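Local coordinates for protein delta toxin (Clostridium perfringens, PDB 2YGT) that probably forms beta-barrel pores in target cell membranes as a secreted haemolytic toxin, and binds zinc ions, at residues S105-S111 with G230-P236; D110-K114 with I134-N138; E176-T180 with Q196-R200; V86-K92 with R250-H256; Y32-A38 with H286-Q290. The contacts are given in a common frame with arbitrary orientation. Numbering follows the deposited sequence.

Contact 1. Residues S105-S111 with G230-P236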
# COMPACT_ATOMS: atom_id res chain seq x y z
N SER A 105 3.63 -6.09 24.87
CA SER A 105 4.96 -6.12 24.27
C SER A 105 5.02 -6.87 22.93
O SER A 105 6.02 -7.51 22.60
CB SER A 105 6.00 -6.66 25.26
OG SER A 105 5.62 -7.91 25.78
N VAL A 106 3.94 -6.78 22.16
CA VAL A 106 3.96 -7.17 20.76
C VAL A 106 4.46 -5.96 19.98
O VAL A 106 3.99 -4.85 20.21
CB VAL A 106 2.56 -7.56 20.26
CG1 VAL A 106 2.58 -7.88 18.77
CG2 VAL A 106 2.02 -8.73 21.06
N LYS A 107 5.41 -6.16 19.08
CA LYS A 107 6.06 -5.04 18.41
C LYS A 107 6.16 -5.20 16.90
O LYS A 107 6.40 -6.29 16.38
CB LYS A 107 7.47 -4.83 18.97
CG LYS A 107 7.53 -4.43 20.42
CD LYS A 107 8.95 -4.50 20.94
CE LYS A 107 9.03 -4.15 22.42
NZ LYS A 107 10.42 -4.29 22.95
N ILE A 108 5.97 -4.09 16.19
CA ILE A 108 6.37 -4.00 14.79
C ILE A 108 7.86 -3.68 14.78
O ILE A 108 8.26 -2.60 15.21
CB ILE A 108 5.62 -2.88 14.05
CG1 ILE A 108 4.10 -3.08 14.17
CG2 ILE A 108 6.04 -2.83 12.59
CD1 ILE A 108 3.29 -2.01 13.46
N VAL A 109 8.68 -4.61 14.31
CA VAL A 109 10.13 -4.41 14.37
C VAL A 109 10.76 -4.05 13.03
O VAL A 109 11.94 -3.69 12.97
CB VAL A 109 10.84 -5.63 14.99
CG1 VAL A 109 10.34 -5.87 16.41
CG2 VAL A 109 10.64 -6.86 14.12
N ASP A 110 9.98 -4.13 11.96
CA ASP A 110 10.43 -3.67 10.65
C ASP A 110 9.28 -3.65 9.66
O ASP A 110 8.26 -4.32 9.86
CB ASP A 110 11.58 -4.52 10.12
CG ASP A 110 12.66 -3.69 9.44
OD1 ASP A 110 12.31 -2.71 8.76
OD2 ASP A 110 13.85 -4.02 9.59
N SER A 111 9.43 -2.88 8.59
CA SER A 111 8.40 -2.77 7.57
C SER A 111 8.96 -2.27 6.24
O SER A 111 10.05 -1.69 6.19
CB SER A 111 7.27 -1.86 8.04
OG SER A 111 7.74 -0.56 8.35
N GLY A 230 4.38 -4.38 3.74
CA GLY A 230 4.75 -5.44 4.67
C GLY A 230 5.26 -5.02 6.03
O GLY A 230 5.97 -4.02 6.16
N VAL A 231 4.90 -5.79 7.05
CA VAL A 231 5.41 -5.56 8.40
C VAL A 231 5.90 -6.85 9.04
O VAL A 231 5.56 -7.95 8.60
CB VAL A 231 4.33 -4.96 9.33
CG1 VAL A 231 3.75 -3.67 8.74
CG2 VAL A 231 3.25 -5.98 9.62
N VAL A 232 6.72 -6.70 10.08
CA VAL A 232 7.16 -7.84 10.86
C VAL A 232 6.80 -7.58 12.32
O VAL A 232 7.16 -6.54 12.87
CB VAL A 232 8.69 -8.05 10.76
CG1 VAL A 232 9.09 -9.30 11.53
CG2 VAL A 232 9.12 -8.16 9.31
N LEU A 233 6.07 -8.51 12.92
CA LEU A 233 5.73 -8.40 14.33
C LEU A 233 6.48 -9.43 15.18
O LEU A 233 6.70 -10.56 14.74
CB LEU A 233 4.22 -8.58 14.55
CG LEU A 233 3.29 -7.41 14.25
CD1 LEU A 233 3.20 -7.16 12.76
CD2 LEU A 233 1.91 -7.69 14.81
N THR A 234 6.87 -9.02 16.38
CA THR A 234 7.42 -9.95 17.35
C THR A 234 6.51 -10.01 18.57
O THR A 234 5.72 -9.09 18.82
CB THR A 234 8.84 -9.57 17.80
OG1 THR A 234 8.83 -8.27 18.39
CG2 THR A 234 9.81 -9.59 16.62
N ALA A 235 6.62 -11.09 19.33
CA ALA A 235 5.82 -11.25 20.53
C ALA A 235 6.52 -12.20 21.50
O ALA A 235 7.16 -13.16 21.06
CB ALA A 235 4.43 -11.78 20.17
N PRO A 236 6.43 -11.91 22.80
CA PRO A 236 7.01 -12.80 23.83
C PRO A 236 6.55 -14.23 23.61
O PRO A 236 5.42 -14.45 23.17
CB PRO A 236 6.43 -12.23 25.13
CG PRO A 236 6.21 -10.79 24.84
CD PRO A 236 5.79 -10.73 23.39
O HOH W 1 8.20 -8.78 21.21

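Contact 2. Residues D110-K114 with I134-N138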
# COMPACT_ATOMS: atom_id res chain seq x y z
N ASP A 110 9.98 -4.13 11.96
CA ASP A 110 10.43 -3.67 10.65
C ASP A 110 9.28 -3.65 9.66
O ASP A 110 8.26 -4.32 9.86
CB ASP A 110 11.58 -4.52 10.12
CG ASP A 110 12.66 -3.69 9.44
OD1 ASP A 110 12.31 -2.71 8.76
OD2 ASP A 110 13.85 -4.02 9.59
N SER A 111 9.43 -2.88 8.59
CA SER A 111 8.40 -2.77 7.57
C SER A 111 8.96 -2.27 6.24
O SER A 111 10.05 -1.69 6.19
CB SER A 111 7.27 -1.86 8.04
OG SER A 111 7.74 -0.56 8.35
N VAL A 112 8.21 -2.49 5.17
CA VAL A 112 8.59 -2.01 3.85
C VAL A 112 7.32 -1.61 3.10
O VAL A 112 6.25 -2.17 3.36
CB VAL A 112 9.32 -3.10 3.05
CG1 VAL A 112 10.76 -3.25 3.54
CG2 VAL A 112 8.57 -4.42 3.15
N PRO A 113 7.42 -0.64 2.18
CA PRO A 113 8.64 0.08 1.76
C PRO A 113 9.19 1.01 2.84
O PRO A 113 8.45 1.44 3.72
CB PRO A 113 8.16 0.91 0.56
CG PRO A 113 6.83 0.34 0.17
CD PRO A 113 6.24 -0.21 1.41
N LYS A 114 10.48 1.32 2.75
CA LYS A 114 11.13 2.24 3.67
C LYS A 114 11.25 3.61 3.03
O LYS A 114 11.29 3.73 1.81
CB LYS A 114 12.53 1.76 4.04
CG LYS A 114 12.59 0.39 4.68
CD LYS A 114 14.03 -0.00 4.91
CE LYS A 114 14.14 -1.41 5.46
NZ LYS A 114 15.56 -1.83 5.59
N ILE A 134 16.28 -10.16 11.13
CA ILE A 134 15.42 -9.65 10.07
C ILE A 134 16.19 -8.75 9.10
O ILE A 134 16.92 -7.84 9.53
CB ILE A 134 14.24 -8.84 10.63
CG1 ILE A 134 13.34 -9.73 11.50
CG2 ILE A 134 13.45 -8.19 9.50
CD1 ILE A 134 12.49 -10.70 10.72
N ASP A 135 16.03 -8.99 7.81
CA ASP A 135 16.60 -8.11 6.80
C ASP A 135 15.53 -7.63 5.84
O ASP A 135 14.81 -8.43 5.24
CB ASP A 135 17.72 -8.81 6.02
CG ASP A 135 18.39 -7.89 5.01
OD1 ASP A 135 17.86 -7.75 3.88
OD2 ASP A 135 19.43 -7.30 5.35
N THR A 136 15.41 -6.31 5.70
CA THR A 136 14.42 -5.73 4.80
C THR A 136 15.10 -4.95 3.68
O THR A 136 15.98 -4.12 3.93
CB THR A 136 13.43 -4.82 5.54
OG1 THR A 136 14.13 -4.01 6.49
CG2 THR A 136 12.39 -5.65 6.27
N SER A 137 14.68 -5.21 2.45
CA SER A 137 15.27 -4.57 1.29
C SER A 137 14.21 -3.88 0.45
O SER A 137 13.11 -4.41 0.28
CB SER A 137 16.01 -5.60 0.44
OG SER A 137 16.43 -5.04 -0.79
N ASN A 138 14.53 -2.70 -0.06
CA ASN A 138 13.69 -2.06 -1.06
C ASN A 138 14.07 -2.57 -2.45
O ASN A 138 13.68 -2.00 -3.47
CB ASN A 138 13.80 -0.53 -0.98
CG ASN A 138 12.89 0.06 0.10
OD1 ASN A 138 12.14 -0.66 0.76
ND2 ASN A 138 12.97 1.37 0.28
O HOH W 2 15.04 -5.53 11.36

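Contact 3. Residues E176-T180 with Q196-R200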
# COMPACT_ATOMS: atom_id res chain seq x y z
N GLU A 176 1.15 9.26 -3.12
CA GLU A 176 0.61 10.52 -3.62
C GLU A 176 1.08 10.82 -5.03
O GLU A 176 2.21 10.50 -5.40
CB GLU A 176 1.01 11.66 -2.68
CG GLU A 176 0.37 13.00 -3.00
CD GLU A 176 0.74 14.07 -1.98
OE1 GLU A 176 1.14 13.70 -0.85
OE2 GLU A 176 0.64 15.26 -2.31
N PHE A 177 0.22 11.45 -5.82
CA PHE A 177 0.56 11.80 -7.19
C PHE A 177 1.81 12.67 -7.22
O PHE A 177 1.98 13.57 -6.39
CB PHE A 177 -0.61 12.52 -7.89
CG PHE A 177 -0.38 12.76 -9.36
CD1 PHE A 177 0.25 13.92 -9.79
CD2 PHE A 177 -0.76 11.82 -10.30
CE1 PHE A 177 0.49 14.13 -11.13
CE2 PHE A 177 -0.53 12.04 -11.65
CZ PHE A 177 0.10 13.20 -12.06
N ALA A 178 2.69 12.40 -8.18
CA ALA A 178 3.94 13.12 -8.27
C ALA A 178 3.94 14.12 -9.42
O ALA A 178 3.91 15.33 -9.20
CB ALA A 178 5.11 12.15 -8.41
N GLU A 179 3.95 13.61 -10.65
CA GLU A 179 4.08 14.46 -11.83
C GLU A 179 3.79 13.68 -13.11
O GLU A 179 4.21 12.53 -13.25
CB GLU A 179 5.49 15.06 -11.89
CG GLU A 179 5.72 15.98 -13.07
CD GLU A 179 7.08 16.66 -13.02
OE1 GLU A 179 7.38 17.32 -12.00
OE2 GLU A 179 7.84 16.52 -13.99
N THR A 180 3.07 14.32 -14.03
CA THR A 180 2.71 13.68 -15.29
C THR A 180 3.94 13.50 -16.18
O THR A 180 4.97 14.11 -15.93
CB THR A 180 1.64 14.50 -16.06
OG1 THR A 180 2.24 15.67 -16.62
CG2 THR A 180 0.49 14.89 -15.14
N GLN A 196 -2.07 22.57 -16.14
CA GLN A 196 -2.40 21.77 -17.31
C GLN A 196 -2.12 20.27 -17.13
O GLN A 196 -2.02 19.53 -18.12
CB GLN A 196 -1.62 22.27 -18.54
CG GLN A 196 -1.58 23.77 -18.70
CD GLN A 196 -0.46 24.22 -19.62
OE1 GLN A 196 -0.52 24.00 -20.84
NE2 GLN A 196 0.56 24.85 -19.05
N MET A 197 -2.02 19.82 -15.89
CA MET A 197 -1.60 18.44 -15.63
C MET A 197 -2.49 17.39 -16.30
O MET A 197 -1.98 16.39 -16.80
CB MET A 197 -1.43 18.18 -14.13
CG MET A 197 -2.70 18.26 -13.30
SD MET A 197 -2.32 18.24 -11.53
CE MET A 197 -1.27 16.80 -11.42
N PHE A 198 -3.80 17.60 -16.31
CA PHE A 198 -4.72 16.64 -16.93
C PHE A 198 -5.49 17.22 -18.12
O PHE A 198 -6.53 16.71 -18.51
CB PHE A 198 -5.68 16.05 -15.90
CG PHE A 198 -4.99 15.32 -14.78
CD1 PHE A 198 -4.07 14.32 -15.04
CD2 PHE A 198 -5.27 15.64 -13.45
CE1 PHE A 198 -3.43 13.66 -14.02
CE2 PHE A 198 -4.63 14.97 -12.42
CZ PHE A 198 -3.71 13.98 -12.71
N MET A 199 -4.95 18.30 -18.68
CA MET A 199 -5.55 18.96 -19.83
C MET A 199 -5.07 18.34 -21.15
O MET A 199 -3.88 18.37 -21.46
CB MET A 199 -5.24 20.46 -19.78
CG MET A 199 -5.97 21.30 -20.82
SD MET A 199 -5.31 22.99 -20.89
CE MET A 199 -5.60 23.53 -19.21
N ARG A 200 -5.99 17.78 -21.92
CA ARG A 200 -5.64 17.11 -23.17
C ARG A 200 -5.17 18.09 -24.24
O ARG A 200 -4.27 17.80 -25.02
CB ARG A 200 -6.81 16.28 -23.70
CG ARG A 200 -6.47 15.45 -24.93
CD ARG A 200 -7.62 14.52 -25.30
NE ARG A 200 -7.13 13.33 -25.98
CZ ARG A 200 -7.11 13.17 -27.30
NH1 ARG A 200 -7.56 14.13 -28.10
NH2 ARG A 200 -6.65 12.04 -27.83
O HOH W 3 0.61 16.48 -18.57

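Contact 4. Residues V86-K92 with R250-H256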
# COMPACT_ATOMS: atom_id res chain seq x y z
N VAL A 86 -15.20 19.06 -14.97
CA VAL A 86 -14.56 18.62 -13.74
C VAL A 86 -14.11 17.16 -13.83
O VAL A 86 -14.87 16.29 -14.26
CB VAL A 86 -15.50 18.76 -12.52
CG1 VAL A 86 -14.79 18.29 -11.25
CG2 VAL A 86 -15.97 20.20 -12.38
N MET A 87 -12.88 16.91 -13.43
CA MET A 87 -12.39 15.54 -13.29
C MET A 87 -11.98 15.29 -11.85
O MET A 87 -10.97 15.81 -11.38
CB MET A 87 -11.20 15.29 -14.22
CG MET A 87 -10.52 13.95 -13.97
SD MET A 87 -8.95 13.78 -14.85
CE MET A 87 -8.25 12.35 -14.02
N ARG A 88 -12.79 14.52 -11.14
CA ARG A 88 -12.46 14.13 -9.77
C ARG A 88 -11.47 12.96 -9.79
O ARG A 88 -11.67 11.99 -10.52
CB ARG A 88 -13.73 13.78 -8.99
CG ARG A 88 -14.63 14.99 -8.80
CD ARG A 88 -15.97 14.65 -8.17
NE ARG A 88 -15.83 14.18 -6.80
CZ ARG A 88 -16.79 14.29 -5.88
NH1 ARG A 88 -17.95 14.86 -6.19
NH2 ARG A 88 -16.58 13.83 -4.65
N TRP A 89 -10.40 13.08 -9.01
CA TRP A 89 -9.31 12.11 -9.06
C TRP A 89 -8.65 11.93 -7.69
O TRP A 89 -8.73 12.81 -6.84
CB TRP A 89 -8.28 12.55 -10.11
CG TRP A 89 -7.57 13.83 -9.75
CD1 TRP A 89 -8.11 15.09 -9.74
CD2 TRP A 89 -6.20 13.98 -9.36
NE1 TRP A 89 -7.16 16.00 -9.35
CE2 TRP A 89 -5.98 15.35 -9.11
CE3 TRP A 89 -5.14 13.08 -9.18
CZ2 TRP A 89 -4.74 15.84 -8.70
CZ3 TRP A 89 -3.91 13.57 -8.78
CH2 TRP A 89 -3.72 14.94 -8.54
N PRO A 90 -7.99 10.77 -7.48
CA PRO A 90 -7.34 10.48 -6.20
C PRO A 90 -5.93 11.04 -6.15
O PRO A 90 -5.00 10.40 -6.64
CB PRO A 90 -7.26 8.94 -6.19
CG PRO A 90 -7.73 8.48 -7.57
CD PRO A 90 -7.76 9.69 -8.45
N ILE A 91 -5.77 12.23 -5.58
CA ILE A 91 -4.43 12.78 -5.42
C ILE A 91 -3.59 11.94 -4.45
O ILE A 91 -2.38 11.80 -4.63
CB ILE A 91 -4.46 14.24 -4.96
CG1 ILE A 91 -3.05 14.82 -4.93
CG2 ILE A 91 -5.12 14.35 -3.59
CD1 ILE A 91 -3.01 16.33 -4.83
N LYS A 92 -4.24 11.35 -3.44
CA LYS A 92 -3.51 10.62 -2.41
C LYS A 92 -4.22 9.38 -1.88
O LYS A 92 -5.42 9.39 -1.61
CB LYS A 92 -3.18 11.55 -1.24
CG LYS A 92 -2.07 11.02 -0.35
CD LYS A 92 -2.14 11.60 1.06
CE LYS A 92 -1.91 13.09 1.06
NZ LYS A 92 -1.58 13.58 2.43
N ARG A 250 -8.44 7.52 1.10
CA ARG A 250 -8.30 8.09 -0.23
C ARG A 250 -8.71 9.55 -0.21
O ARG A 250 -9.78 9.90 0.29
CB ARG A 250 -9.16 7.31 -1.24
CG ARG A 250 -9.07 7.83 -2.67
CD ARG A 250 -10.11 7.16 -3.55
NE ARG A 250 -11.46 7.53 -3.15
CZ ARG A 250 -12.54 6.79 -3.37
NH1 ARG A 250 -12.43 5.62 -3.99
NH2 ARG A 250 -13.73 7.21 -2.97
N GLU A 251 -7.85 10.43 -0.72
CA GLU A 251 -8.22 11.82 -0.88
C GLU A 251 -8.56 12.11 -2.34
O GLU A 251 -7.78 11.78 -3.24
CB GLU A 251 -7.10 12.76 -0.41
CG GLU A 251 -7.48 14.23 -0.52
CD GLU A 251 -6.38 15.17 -0.09
OE1 GLU A 251 -5.42 14.70 0.57
OE2 GLU A 251 -6.47 16.37 -0.40
N ILE A 252 -9.72 12.71 -2.56
CA ILE A 252 -10.15 13.07 -3.90
C ILE A 252 -10.00 14.57 -4.12
O ILE A 252 -10.34 15.36 -3.24
CB ILE A 252 -11.63 12.70 -4.13
CG1 ILE A 252 -11.82 11.18 -4.06
CG2 ILE A 252 -12.11 13.23 -5.48
CD1 ILE A 252 -11.64 10.48 -5.38
N ASN A 253 -9.47 14.95 -5.27
CA ASN A 253 -9.43 16.35 -5.67
C ASN A 253 -10.26 16.59 -6.93
O ASN A 253 -10.57 15.65 -7.66
CB ASN A 253 -7.98 16.81 -5.89
CG ASN A 253 -7.25 17.06 -4.59
OD1 ASN A 253 -6.10 17.49 -4.59
ND2 ASN A 253 -7.91 16.79 -3.47
N SER A 254 -10.62 17.84 -7.17
CA SER A 254 -11.39 18.19 -8.35
C SER A 254 -10.55 19.04 -9.30
O SER A 254 -10.24 20.19 -9.00
CB SER A 254 -12.66 18.95 -7.96
OG SER A 254 -13.54 18.13 -7.20
N TYR A 255 -10.17 18.45 -10.43
CA TYR A 255 -9.44 19.18 -11.46
C TYR A 255 -10.43 19.82 -12.43
O TYR A 255 -11.11 19.12 -13.18
CB TYR A 255 -8.48 18.24 -12.20
CG TYR A 255 -7.71 18.90 -13.32
CD1 TYR A 255 -6.62 19.72 -13.05
CD2 TYR A 255 -8.08 18.72 -14.65
CE1 TYR A 255 -5.91 20.33 -14.07
CE2 TYR A 255 -7.38 19.32 -15.67
CZ TYR A 255 -6.30 20.13 -15.38
OH TYR A 255 -5.60 20.73 -16.40
N HIS A 256 -10.52 21.14 -12.38
CA HIS A 256 -11.44 21.89 -13.22
C HIS A 256 -10.75 22.42 -14.47
O HIS A 256 -9.65 22.95 -14.40
CB HIS A 256 -12.01 23.08 -12.46
CG HIS A 256 -12.95 22.71 -11.35
ND1 HIS A 256 -14.25 23.18 -11.28
CD2 HIS A 256 -12.79 21.91 -10.27
CE1 HIS A 256 -14.84 22.69 -10.21
NE2 HIS A 256 -13.97 21.91 -9.58

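Contact 5. Residues Y32-A38 with H286-Q290. With ZN (zinc ion), chain B.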
# COMPACT_ATOMS: atom_id res chain seq x y z
N TYR A 32 3.99 -21.15 9.27
CA TYR A 32 2.56 -21.36 9.07
C TYR A 32 1.93 -20.16 8.39
O TYR A 32 2.11 -19.02 8.82
CB TYR A 32 1.87 -21.63 10.41
CG TYR A 32 2.43 -22.81 11.16
CD1 TYR A 32 1.93 -24.09 10.96
CD2 TYR A 32 3.47 -22.65 12.07
CE1 TYR A 32 2.45 -25.18 11.64
CE2 TYR A 32 3.99 -23.73 12.76
CZ TYR A 32 3.48 -24.99 12.54
OH TYR A 32 4.00 -26.07 13.23
N SER A 33 1.19 -20.42 7.31
CA SER A 33 0.54 -19.35 6.55
C SER A 33 -0.94 -19.19 6.89
O SER A 33 -1.65 -20.17 7.13
CB SER A 33 0.71 -19.59 5.05
OG SER A 33 2.06 -19.42 4.66
N SER A 34 -1.40 -17.95 6.91
CA SER A 34 -2.82 -17.66 7.12
C SER A 34 -3.24 -16.46 6.28
O SER A 34 -2.55 -15.44 6.24
CB SER A 34 -3.09 -17.41 8.61
OG SER A 34 -4.48 -17.32 8.86
N THR A 35 -4.37 -16.60 5.59
CA THR A 35 -4.86 -15.54 4.72
C THR A 35 -6.31 -15.16 5.03
O THR A 35 -7.18 -16.03 5.14
CB THR A 35 -4.77 -15.92 3.23
OG1 THR A 35 -3.40 -16.06 2.85
CG2 THR A 35 -5.41 -14.85 2.37
N ASP A 36 -6.57 -13.87 5.15
CA ASP A 36 -7.93 -13.38 5.32
C ASP A 36 -8.20 -12.19 4.41
O ASP A 36 -7.30 -11.40 4.13
CB ASP A 36 -8.20 -13.03 6.78
CG ASP A 36 -9.67 -13.10 7.11
OD1 ASP A 36 -10.42 -13.64 6.28
OD2 ASP A 36 -10.06 -12.61 8.19
N SER A 37 -9.45 -12.07 3.96
CA SER A 37 -9.84 -10.97 3.09
C SER A 37 -11.06 -10.23 3.64
O SER A 37 -11.97 -10.84 4.19
CB SER A 37 -10.15 -11.49 1.68
OG SER A 37 -8.95 -11.75 0.96
N ALA A 38 -11.05 -8.91 3.47
CA ALA A 38 -12.17 -8.09 3.92
C ALA A 38 -12.51 -7.02 2.88
O ALA A 38 -11.63 -6.48 2.21
CB ALA A 38 -11.86 -7.45 5.26
N HIS A 286 -1.91 -20.07 14.80
CA HIS A 286 -1.36 -19.51 13.56
C HIS A 286 -2.45 -19.02 12.61
O HIS A 286 -2.48 -19.40 11.44
CB HIS A 286 -0.48 -20.54 12.84
CG HIS A 286 0.54 -21.19 13.71
ND1 HIS A 286 0.58 -22.55 13.91
CD2 HIS A 286 1.56 -20.67 14.44
CE1 HIS A 286 1.58 -22.85 14.73
NE2 HIS A 286 2.19 -21.72 15.06
N THR A 287 -3.35 -18.19 13.11
CA THR A 287 -4.43 -17.69 12.28
C THR A 287 -4.54 -16.17 12.35
O THR A 287 -4.16 -15.55 13.35
CB THR A 287 -5.80 -18.29 12.69
OG1 THR A 287 -6.16 -17.84 14.00
CG2 THR A 287 -5.76 -19.81 12.65
N ILE A 288 -5.04 -15.58 11.28
CA ILE A 288 -5.37 -14.17 11.26
C ILE A 288 -6.82 -14.03 10.83
O ILE A 288 -7.22 -14.52 9.78
CB ILE A 288 -4.41 -13.36 10.34
CG1 ILE A 288 -4.57 -11.86 10.59
CG2 ILE A 288 -4.63 -13.71 8.87
CD1 ILE A 288 -3.45 -11.01 10.01
N ARG A 289 -7.62 -13.39 11.68
CA ARG A 289 -9.06 -13.28 11.45
C ARG A 289 -9.56 -11.86 11.67
O ARG A 289 -9.18 -11.20 12.65
CB ARG A 289 -9.83 -14.22 12.38
CG ARG A 289 -9.58 -15.70 12.18
CD ARG A 289 -10.39 -16.51 13.18
NE ARG A 289 -10.22 -17.96 13.02
CZ ARG A 289 -10.89 -18.69 12.14
NH1 ARG A 289 -11.77 -18.11 11.33
NH2 ARG A 289 -10.68 -20.00 12.07
N GLN A 290 -10.42 -11.38 10.78
CA GLN A 290 -11.08 -10.09 10.99
C GLN A 290 -12.03 -10.18 12.18
O GLN A 290 -12.75 -11.16 12.34
CB GLN A 290 -11.85 -9.68 9.73
CG GLN A 290 -12.57 -8.35 9.88
CD GLN A 290 -13.35 -7.97 8.64
OE1 GLN A 290 -13.56 -8.80 7.75
NE2 GLN A 290 -13.77 -6.72 8.57
ZN ZN B . 3.62 -20.76 16.56
O HOH W 4 -2.14 -21.51 9.83

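Contact 1. Residues S105-S111 with G230-P236
Four backbone hydrogen bonds tie these antiparallel strands. Lys107 and Thr234 form a hydrogen-bonded pair, with Lys107 N to Thr234 O at 3.0 Å and Thr234 N to Lys107 O at 2.8 Å. Further along, Val232 bonds two successive residues. Val109 N donates to Val232 O at 2.8 Å, and Val232 N donates to Asp110 O at 2.8 Å. Strand 107-111 thus has an extra residue here, and Val109 has a psi of -9°. A water bridges Ser105 O and Thr234 OG1, at 2.9 Å from each. CA-H...O contacts fill in between, such as Leu233 CA to Lys107 O at 3.0 Å. Ile108 and Leu233 share one face of the sheet with Ser111 and Val231. There Ile108 CG2 lies 4.3 Å from Val231 CB, and Leu97 of strand 84-99 packs on both residues. Val109 CG2 meets Val232 CG1 at 3.9 Å. Val106 CG1 lies 4.0 Å from Leu233 CD2. Strand 107-112 is the outermost strand of its sheet in this chain. The chemistry implies an edge strand held by its backbone. Its inward face is mostly apolar, though Ser111 there bonds Gln163. Asp110, near the strand end, belongs to this protein's second zinc site.

Contact 2. Residues D110-K114 with I134-N138
The strands 110-112 and 134-137 run nearly parallel, with axes at 21° and 7.4 Å apart at the closest. That is too far for backbone pairing, so side chains make the link. A cis peptide bond precedes Pro113, where the first strand has ended. Lys114 then reaches back, and its NZ donates to Thr136 O at 2.9 Å. The side-chain amide of Asn138 pairs with the backbone of Lys114. Lys114 N donates to Asn138 OD1 at 3.3 Å, and Asn138 ND2 donates to Lys114 O at 3.3 Å. Asp110 OD2 takes a weak hydrogen bond from Thr136 OG1 at 3.1 Å. It also accepts from a water at 2.6 Å. Val112 CG1 packs on Thr136 CB at 3.7 Å. Asp110 belongs to a second zinc site of this protein; in this model its side chain stays about 4 Å from the ion. Strand 134-137 is an outer strand of a three-stranded sheet with 121-128 and 148-155. That sheet is consistent with the folded prestem of haemolysin-type toxins, lying here against the sandwich strand 107-112. Asn124 of strand 121-128 also touches Val112, Pro113 and Asn138.

Contact 3. Residues E176-T180 with Q196-R200
This is a buried aromatic and methionine contact, made where strand 170-177 runs out into the long loop before helix 219-222. Phe177, the last residue of that strand, points its side chain at the loop. The rings of Phe177 and Phe198 form an offset edge-to-face pair, with centroids 5.4 Å apart and planes at 70°. The edge of Phe198 meets the face of Phe177, and Phe198 CZ lies 3.9 Å from Phe177 CE2. Trp89 meets both rings edge-to-face. Residues 196-199 form a type I beta turn, closed by Met199 N to Gln196 O at 3.2 Å. The turn presents Met197 and Phe198 to the strand end. Met197 CE lies very close to Phe177 CE1, at 3.2 Å. Thr180 continues the contact, with CG2 3.3 Å from Met197 O. A water bridges Thr180 OG1 at 2.7 Å and Met197 O at 3.1 Å. The same Thr180 OG1 is hydrogen-bonded to Tyr184 N, within the loop. Met197 also touches Tyr255 of strand 241-259.

Contact 4. Residues V86-K92 with R250-H256
A classic beta bulge marks one end of this antiparallel strand pair: Ile91 and Lys92 both face Glu251. Glu251 N donates to Lys92 O at 2.8 Å beside the bulge. The chain turns a corner at Ile91, whose CD1 sits 3.3 Å from Asn253 OD1. Regular pairing holds the rest. Met87 N bonds Tyr255 O at 2.8 Å, and Tyr255 N bonds Met87 O at 2.9 Å. Trp89 N bonds Asn253 O at 2.9 Å, and Asn253 N bonds Trp89 O at 2.8 Å. Strands 84-99 and 241-259 are neighbours in the large branched antiparallel sheet. This end of it probably corresponds to the rim region of haemolysin-type toxins. On one face Trp89 NE1 lies 3.6 Å from Asn253 CB, and Asn267 bonds both side chains. The rings of Phe177 and Phe198 meet Trp89 edge-to-face. On the other face Val86 CG2 makes a CH-pi contact with His256, 3.7 Å from the ring centroid. Arg88 CB packs 3.9 Å from Ile252 CG2, while the Arg88 guanidinium forms a salt bridge with Asp270.

Contact 5. Residues Y32-A38 with H286-Q290
His286 starts the second segment and is a zinc ligand, with NE2 2.3 Å from the ion. Asp54 binds the same zinc. The His286 ring lies on the Tyr32 ring in an offset stack, with centroids 3.7 Å apart and planes at 5°. His286 O accepts from a water at 2.7 Å, which also donates to Ser33 O at 3.1 Å. With Thr287, His286 forms a G1 beta bulge opposite Asp282, and its positive phi of 56° fits that position. Thr287 CA then passes 3.4 Å from Ser34 OG. Strand 287-290 runs almost parallel to strand 32-38, at 11°, with axes 6.0 Å apart. The two belong to different sheets of the beta sandwich, so side chains of one bond the backbone of the other. Ile288 N donates to Ser34 OG at 3.0 Å, and Ile288 CG2 comes within 3.6 Å of that same Ser34 OG. After Arg289, Gln290 N donates to Asp36 OD2 at 2.9 Å. Last, Gln290 OE1 lies 3.3 Å from Ala38 CB.

Contacts 1 and 2 share Asp110 and Ser111, and their centres are 12 Å apart. Gly230 O and Val112 N, 2.9 Å apart, continue the pairing of contact 1 into contact 2. The Asp110 side chain is about 4 Å from a bound zinc ion. Contact 5 holds a different zinc through His286, and its centre is 16 Å from that of contact 1. Contacts 3 and 4 lie on the other side of the chain's centre from contact 1, 37 and 35 Å away between centres. They touch each other where Phe177 N meets Ile91 O at 2.9 Å, and Trp89 of contact 4 meets the Phe177 and Phe198 rings of contact 3 edge-to-face. Contact 5 joins distant parts of the chain, and the other four are nested inside its loop.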